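Local atomic coordinates of putative polyketide synthase (Brevibacillus brevis, PDB entry 5HU7), a protein that probably catalyses dehydration of beta-hydroxyacyl intermediates during polyketide assembly, as the dehydratase domain of a trans-AT polyketide synthase. Residues Glu36-Asp41 and Leu52-Glu57; Arg60-Gln65 and Val97-Tyr102; Asn252-Lys257 and Ile287-Arg292. All blocks are in the same frame, centred on the assembly; numbering follows the deposited sequence.

Interaction 1: residues Glu36-Asp41 and Leu52-Glu57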
# COMPACT_ATOMS: atom_id res chain seq x y z
N GLU A 36 1.53 17.09 -11.37
CA GLU A 36 2.35 16.68 -10.23
C GLU A 36 3.81 17.21 -10.32
O GLU A 36 4.16 17.91 -11.26
CB GLU A 36 2.28 15.16 -10.03
CG GLU A 36 0.89 14.66 -9.67
CD GLU A 36 -0.08 14.41 -10.80
OE1 GLU A 36 0.32 14.51 -11.98
OE2 GLU A 36 -1.26 14.11 -10.50
N LEU A 37 4.60 16.95 -9.26
CA LEU A 37 5.99 17.41 -9.06
C LEU A 37 6.97 17.20 -10.23
O LEU A 37 7.59 18.16 -10.71
CB LEU A 37 6.54 16.72 -7.79
CG LEU A 37 7.89 17.18 -7.27
CD1 LEU A 37 7.92 18.71 -7.06
CD2 LEU A 37 8.20 16.47 -5.98
N PHE A 38 7.12 15.96 -10.68
CA PHE A 38 8.06 15.65 -11.77
C PHE A 38 7.45 16.04 -13.11
O PHE A 38 8.18 16.37 -14.04
CB PHE A 38 8.45 14.17 -11.76
CG PHE A 38 9.36 13.83 -10.60
CD1 PHE A 38 8.87 13.78 -9.30
CD2 PHE A 38 10.72 13.61 -10.80
CE1 PHE A 38 9.71 13.50 -8.23
CE2 PHE A 38 11.56 13.34 -9.73
CZ PHE A 38 11.05 13.29 -8.46
N MET A 39 6.13 16.10 -13.17
CA MET A 39 5.38 16.46 -14.37
C MET A 39 5.45 17.97 -14.60
O MET A 39 5.18 18.41 -15.71
CB MET A 39 3.88 16.10 -14.23
CG MET A 39 3.59 14.81 -13.51
SD MET A 39 4.31 13.40 -14.33
CE MET A 39 2.99 12.96 -15.18
N ALA A 40 5.70 18.75 -13.50
CA ALA A 40 5.78 20.22 -13.43
C ALA A 40 6.37 20.86 -14.68
O ALA A 40 7.56 20.68 -14.97
CB ALA A 40 6.58 20.66 -12.21
N ASP A 41 5.51 21.58 -15.42
CA ASP A 41 5.88 22.21 -16.68
C ASP A 41 5.38 23.65 -16.79
O ASP A 41 4.40 24.03 -16.15
CB ASP A 41 5.30 21.37 -17.82
CG ASP A 41 5.97 21.63 -19.15
OD1 ASP A 41 5.67 22.67 -19.77
OD2 ASP A 41 6.72 20.74 -19.62
N LEU A 52 12.10 11.37 -18.29
CA LEU A 52 13.08 10.27 -18.24
C LEU A 52 13.47 9.86 -16.79
O LEU A 52 13.26 8.71 -16.40
CB LEU A 52 14.32 10.64 -19.10
CG LEU A 52 14.12 10.78 -20.62
CD1 LEU A 52 15.38 11.29 -21.39
CD2 LEU A 52 13.55 9.55 -21.23
N ILE A 53 14.00 10.80 -16.00
CA ILE A 53 14.35 10.55 -14.58
C ILE A 53 13.18 10.10 -13.72
O ILE A 53 13.39 9.43 -12.70
CB ILE A 53 15.05 11.77 -13.92
CG1 ILE A 53 14.18 13.07 -14.11
CG2 ILE A 53 16.48 11.89 -14.48
CD1 ILE A 53 14.55 14.21 -13.30
N ALA A 54 11.96 10.45 -14.10
CA ALA A 54 10.81 10.05 -13.32
C ALA A 54 10.64 8.53 -13.32
O ALA A 54 10.26 7.97 -12.30
CB ALA A 54 9.57 10.72 -13.84
N TYR A 55 11.05 7.85 -14.42
CA TYR A 55 11.01 6.40 -14.51
C TYR A 55 11.99 5.76 -13.54
O TYR A 55 11.68 4.73 -12.96
CB TYR A 55 11.38 5.94 -15.93
CG TYR A 55 10.38 6.27 -17.00
CD1 TYR A 55 9.21 5.52 -17.16
CD2 TYR A 55 10.64 7.25 -17.94
CE1 TYR A 55 8.35 5.74 -18.24
CE2 TYR A 55 9.78 7.50 -19.00
CZ TYR A 55 8.65 6.71 -19.17
OH TYR A 55 7.82 6.93 -20.23
N LEU A 56 13.18 6.37 -13.36
CA LEU A 56 14.20 5.84 -12.47
C LEU A 56 13.85 6.05 -11.03
O LEU A 56 14.03 5.16 -10.20
CB LEU A 56 15.53 6.49 -12.78
CG LEU A 56 16.06 6.34 -14.22
CD1 LEU A 56 17.32 7.18 -14.39
CD2 LEU A 56 16.33 4.91 -14.55
N GLU A 57 13.38 7.25 -10.72
CA GLU A 57 12.93 7.65 -9.38
C GLU A 57 11.72 6.80 -8.91
O GLU A 57 11.72 6.35 -7.77
CB GLU A 57 12.57 9.15 -9.40
CG GLU A 57 12.20 9.75 -8.07
CD GLU A 57 13.18 9.51 -6.94
OE1 GLU A 57 14.39 9.54 -7.20
OE2 GLU A 57 12.74 9.26 -5.80
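In the N-terminal hotdog of the dehydratase, Phe-38 reaches out of the loop that joins strand 26-32 to strand 48-49 and packs on Ala-54 and Glu-57, near the start of the central helix 52-65. Phe-38 lies in a short run of helical backbone, Leu-37 to Met-39, and its CA is 6.4 Å from the CA of Ala-54. The contact has two places. At the root of the side chain, Phe-38 CB faces Ala-54 CB at 4.2 Å, methylene against methyl. At the far end of the ring, Phe-38 CZ comes to 3.7 Å from Glu-57 CG, one helical turn along, and the ring meets that methylene obliquely.

The Glu-57 side chain leaves the helix with CG anti to the backbone N (chi1 -175°) and then bends at chi2. This offers its aliphatic part to the phenylalanine and carries the carboxylate away from the ring. The two side chains cross at about a right angle, although the ring and carboxylate planes are only 11° apart. Leu-15 and Leu-206 also press on Phe-38.

Glu-57 thus splits its chemistry: its methylene serves the apolar core, while OE1 accepts from Val-207 N and Phe-208 N and OE2 is hydrogen-bonded to His-13 NE2 and salt-bridged to Arg-60 NH2. Such a set of partners would probably keep the buried carboxylate ionised.

Interaction 2: residues Arg60-Gln65 and Val97-Tyr102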
# COMPACT_ATOMS: atom_id res chain seq x y z
N ARG A 60 12.95 3.16 -8.28
CA ARG A 60 13.76 3.16 -7.07
C ARG A 60 12.89 3.23 -5.83
O ARG A 60 13.16 2.55 -4.85
CB ARG A 60 14.70 4.37 -7.10
CG ARG A 60 15.68 4.45 -5.95
CD ARG A 60 16.08 5.87 -5.72
NE ARG A 60 14.95 6.70 -5.26
CZ ARG A 60 14.49 6.78 -4.02
NH1 ARG A 60 15.04 6.05 -3.05
NH2 ARG A 60 13.47 7.58 -3.72
N ALA A 61 11.89 4.10 -5.85
CA ALA A 61 10.95 4.26 -4.75
C ALA A 61 10.19 2.93 -4.48
O ALA A 61 10.12 2.52 -3.34
CB ALA A 61 9.98 5.38 -5.07
N ALA A 62 9.75 2.21 -5.53
CA ALA A 62 9.05 0.91 -5.42
C ALA A 62 9.91 -0.15 -4.79
O ALA A 62 9.46 -0.86 -3.91
CB ALA A 62 8.59 0.44 -6.79
N VAL A 63 11.13 -0.28 -5.28
CA VAL A 63 12.10 -1.24 -4.75
C VAL A 63 12.41 -0.99 -3.26
O VAL A 63 12.41 -1.93 -2.48
CB VAL A 63 13.35 -1.19 -5.65
CG1 VAL A 63 14.58 -1.72 -4.96
CG2 VAL A 63 13.07 -1.96 -6.94
N LYS A 64 12.64 0.27 -2.88
CA LYS A 64 12.89 0.61 -1.47
C LYS A 64 11.65 0.27 -0.62
O LYS A 64 11.81 -0.25 0.48
CB LYS A 64 13.28 2.09 -1.33
CG LYS A 64 13.97 2.41 -0.02
CD LYS A 64 14.21 3.92 0.16
CE LYS A 64 14.84 4.25 1.50
NZ LYS A 64 13.96 3.91 2.66
N GLN A 65 10.41 0.53 -1.12
CA GLN A 65 9.17 0.15 -0.40
C GLN A 65 9.08 -1.36 -0.24
O GLN A 65 8.77 -1.83 0.83
CB GLN A 65 7.91 0.67 -1.13
CG GLN A 65 7.67 2.15 -0.98
CD GLN A 65 7.30 2.55 0.42
OE1 GLN A 65 6.50 1.89 1.09
NE2 GLN A 65 7.83 3.67 0.89
N VAL A 97 -0.72 4.57 -13.60
CA VAL A 97 0.55 3.90 -13.86
C VAL A 97 0.86 2.97 -12.72
O VAL A 97 0.77 3.37 -11.56
CB VAL A 97 1.69 4.93 -14.00
CG1 VAL A 97 2.97 4.26 -14.47
CG2 VAL A 97 1.30 6.05 -14.94
N HIS A 98 1.30 1.76 -13.04
CA HIS A 98 1.66 0.75 -12.06
C HIS A 98 3.15 0.43 -12.09
O HIS A 98 3.77 0.55 -13.13
CB HIS A 98 0.88 -0.54 -12.33
CG HIS A 98 -0.59 -0.35 -12.43
ND1 HIS A 98 -1.35 -0.02 -11.33
CD2 HIS A 98 -1.40 -0.47 -13.50
CE1 HIS A 98 -2.58 0.08 -11.76
NE2 HIS A 98 -2.67 -0.20 -13.06
N VAL A 99 3.70 0.01 -10.96
CA VAL A 99 5.07 -0.46 -10.86
C VAL A 99 4.99 -1.84 -10.21
O VAL A 99 4.65 -1.94 -9.03
CB VAL A 99 6.06 0.39 -10.04
CG1 VAL A 99 7.48 -0.08 -10.31
CG2 VAL A 99 5.90 1.85 -10.33
N GLY A 100 5.29 -2.86 -10.98
CA GLY A 100 5.31 -4.21 -10.46
C GLY A 100 6.74 -4.59 -10.12
O GLY A 100 7.67 -4.12 -10.77
N ILE A 101 6.90 -5.39 -9.07
CA ILE A 101 8.20 -5.90 -8.64
C ILE A 101 8.08 -7.44 -8.71
O ILE A 101 7.13 -7.99 -8.18
CB ILE A 101 8.57 -5.43 -7.22
CG1 ILE A 101 8.57 -3.89 -7.09
CG2 ILE A 101 9.93 -6.03 -6.80
CD1 ILE A 101 9.58 -3.16 -7.89
N TYR A 102 9.02 -8.12 -9.40
CA TYR A 102 9.00 -9.57 -9.63
C TYR A 102 10.37 -10.20 -9.26
O TYR A 102 11.42 -9.56 -9.42
CB TYR A 102 8.73 -9.87 -11.12
CG TYR A 102 7.65 -9.02 -11.74
CD1 TYR A 102 7.94 -7.78 -12.29
CD2 TYR A 102 6.32 -9.46 -11.77
CE1 TYR A 102 6.93 -6.95 -12.78
CE2 TYR A 102 5.30 -8.64 -12.25
CZ TYR A 102 5.62 -7.40 -12.79
OH TYR A 102 4.65 -6.59 -13.31
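Ala-62 and Val-63 on the last turns of helix 52-65 meet Val-99 and Ile-101 on strand 95-105, the helix-against-sheet packing that defines a hotdog fold, in which a curved antiparallel sheet wraps around a central helix. Over these short segments the axes come within 9.0 Å and their N-to-C directions differ by 48°. The spacing is slightly short of the usual 10 Å or so, in keeping with the small Ala-62 turned toward the strand; its CA is 6.9 Å from the CA of Val-99.

The contact itself is wholly apolar and buried. Ala-62 CB sits against both strand residues, with Val-99 CG1 at 3.7 Å and Ile-101 CD1 at 3.9 Å. Val-99 and Ile-101, two positions apart, present their side chains on the same face of the strand. The valine places CG1 anti to the backbone N (chi1 -167°), which brings that branch, rather than CG2, up to the alanine methyl. Tyr-28 and Ile-113, from the two strands that flank 95-105, close in on Ala-62 and Val-99 respectively, while Val-132 and Phe-134 of strand 125-135 touch Val-63.

Backbone hydrogen bonds hold the strand itself in place, Val-99 and Ile-101 pairing with Tyr-28 and Leu-26 on one neighbour, and His-98 and Gly-100 with Tyr-114 and Lys-112 on the other.

Ile-101 bridges two helix residues: its terminal CD1, besides meeting the alanine methyl, lies 3.8 Å from Val-63 CG2, the two side chains at about a right angle.

Interaction 3: residues Asn252-Lys257 and Ile287-Arg292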
# COMPACT_ATOMS: atom_id res chain seq x y z
N ASN A 252 21.27 7.91 0.20
CA ASN A 252 19.90 8.38 0.08
C ASN A 252 19.99 9.91 0.17
O ASN A 252 20.91 10.44 0.80
CB ASN A 252 19.04 7.83 1.24
CG ASN A 252 19.11 6.31 1.43
OD1 ASN A 252 18.46 5.53 0.72
ND2 ASN A 252 19.94 5.85 2.37
N HIS A 253 19.05 10.63 -0.44
CA HIS A 253 19.03 12.09 -0.38
C HIS A 253 20.40 12.73 -0.75
O HIS A 253 20.93 13.52 0.03
CB HIS A 253 18.61 12.57 1.04
CG HIS A 253 17.60 11.68 1.70
ND1 HIS A 253 17.80 11.19 2.98
CD2 HIS A 253 16.47 11.15 1.20
CE1 HIS A 253 16.76 10.41 3.24
NE2 HIS A 253 15.93 10.36 2.20
N PRO A 254 20.99 12.40 -1.91
CA PRO A 254 22.29 13.00 -2.26
C PRO A 254 22.16 14.47 -2.69
O PRO A 254 21.22 14.85 -3.39
CB PRO A 254 22.80 12.12 -3.39
CG PRO A 254 21.58 11.62 -4.05
CD PRO A 254 20.53 11.49 -2.98
N ALA A 255 23.11 15.29 -2.25
CA ALA A 255 23.18 16.70 -2.61
C ALA A 255 23.95 16.77 -3.93
O ALA A 255 25.10 16.33 -4.00
CB ALA A 255 23.92 17.46 -1.54
N VAL A 256 23.29 17.24 -4.99
CA VAL A 256 23.86 17.30 -6.33
C VAL A 256 24.21 18.74 -6.72
O VAL A 256 23.33 19.52 -7.06
CB VAL A 256 22.91 16.63 -7.33
CG1 VAL A 256 23.45 16.73 -8.76
CG2 VAL A 256 22.67 15.17 -6.93
N LYS A 257 25.49 19.10 -6.65
CA LYS A 257 25.96 20.42 -7.02
C LYS A 257 26.66 20.42 -8.37
O LYS A 257 26.71 21.46 -9.01
CB LYS A 257 26.88 20.95 -5.92
CG LYS A 257 26.22 20.98 -4.54
CD LYS A 257 24.83 21.64 -4.51
CE LYS A 257 24.49 22.29 -3.18
NZ LYS A 257 24.46 21.31 -2.06
N ILE A 287 30.69 11.51 -4.98
CA ILE A 287 29.65 11.09 -5.93
C ILE A 287 28.50 10.40 -5.18
O ILE A 287 28.72 9.51 -4.36
CB ILE A 287 30.25 10.17 -7.03
CG1 ILE A 287 31.24 10.97 -7.87
CG2 ILE A 287 29.15 9.56 -7.91
CD1 ILE A 287 32.17 10.20 -8.63
N GLY A 288 27.29 10.85 -5.47
CA GLY A 288 26.07 10.28 -4.93
C GLY A 288 25.36 9.37 -5.91
O GLY A 288 24.64 8.47 -5.48
N ILE A 289 25.49 9.64 -7.24
CA ILE A 289 24.85 8.87 -8.30
C ILE A 289 25.78 8.77 -9.51
O ILE A 289 26.29 9.77 -10.01
CB ILE A 289 23.50 9.51 -8.75
CG1 ILE A 289 22.51 9.72 -7.58
CG2 ILE A 289 22.86 8.65 -9.85
CD1 ILE A 289 21.47 10.75 -7.84
N ARG A 290 25.93 7.57 -10.04
CA ARG A 290 26.72 7.30 -11.23
C ARG A 290 25.82 6.57 -12.24
O ARG A 290 25.17 5.60 -11.88
CB ARG A 290 27.93 6.46 -10.87
CG ARG A 290 28.60 5.78 -12.05
CD ARG A 290 29.84 5.04 -11.62
NE ARG A 290 30.92 5.95 -11.26
CZ ARG A 290 32.11 5.57 -10.81
NH1 ARG A 290 32.38 4.28 -10.62
NH2 ARG A 290 33.04 6.48 -10.52
N MET A 291 25.77 7.06 -13.49
CA MET A 291 24.99 6.50 -14.57
C MET A 291 26.00 6.11 -15.62
O MET A 291 26.79 6.95 -16.04
CB MET A 291 24.02 7.52 -15.16
CG MET A 291 22.99 8.00 -14.16
SD MET A 291 22.05 9.39 -14.75
CE MET A 291 21.03 8.62 -15.91
N ARG A 292 26.04 4.84 -15.97
CA ARG A 292 26.96 4.34 -16.97
C ARG A 292 26.17 3.75 -18.12
O ARG A 292 25.22 3.02 -17.90
CB ARG A 292 27.91 3.30 -16.34
CG ARG A 292 28.90 3.90 -15.32
CD ARG A 292 29.98 4.75 -16.01
NE ARG A 292 31.06 5.28 -15.17
CZ ARG A 292 32.08 4.57 -14.67
NH1 ARG A 292 33.01 5.17 -13.93
NH2 ARG A 292 32.16 3.26 -14.90
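Pro-254 and Ile-289 meet across this contact, and on its flanks flat groups are covered by their own chain neighbours. The His-253 ring has Asn-252 CB over the centre of one face, 3.9 Å above the plane. On the strand, the Arg-290 guanidinium carries Arg-292 NH1 over the centre of one face, 3.3 Å above it, and Arg-290 CD in turn lies over the Arg-292 guanidinium, toward its rim. The carboxylate of Glu-279, salt-bridged to Arg-290 NH2 and more weakly and distantly paired with Arg-292 NH1, probably offsets the closeness of the two positive charges.

In the C-terminal hotdog half, the loop between strands 241-249 and 258-263 passes over a corner of strand 287-298. Gly-288 and Ile-289 both face Leu-280 of the neighbouring strand, a classic beta bulge, and the chain turns at Gly-288.

Pro-254 rests on this bulge. Its CB is 4.1 Å from Gly-288 CA, the bare backbone of the corner, while its CG lies 3.9 Å from Ile-289 CD1. Setting CG1 beside the backbone N (chi1 -55°) brings CG1 of Ile-289 as well as CD1 up to Pro-254 CG, CG1 at 4.1 Å; Leu-247 and Leu-280 also touch the isoleucine.

How the interactions relate
Along the chain the three contacts come in order, each complete before the next begins. Interactions 1 and 2, with centres about 15 Å apart, share helix 52-65: its early turns receive the loop 36-41, its later turns lie on strand 95-105. Interaction 3 belongs to the second hotdog half, with its centre about 17 Å from that of interaction 1 and about 20 Å from that of interaction 2. The halves nevertheless touch: Leu-56 CD1 of the helix packs 4.3 Å from Met-291 CE. Strands 76-84 and 241-249 pair between the halves, consistent with the double hotdog of polyketide synthase dehydratases.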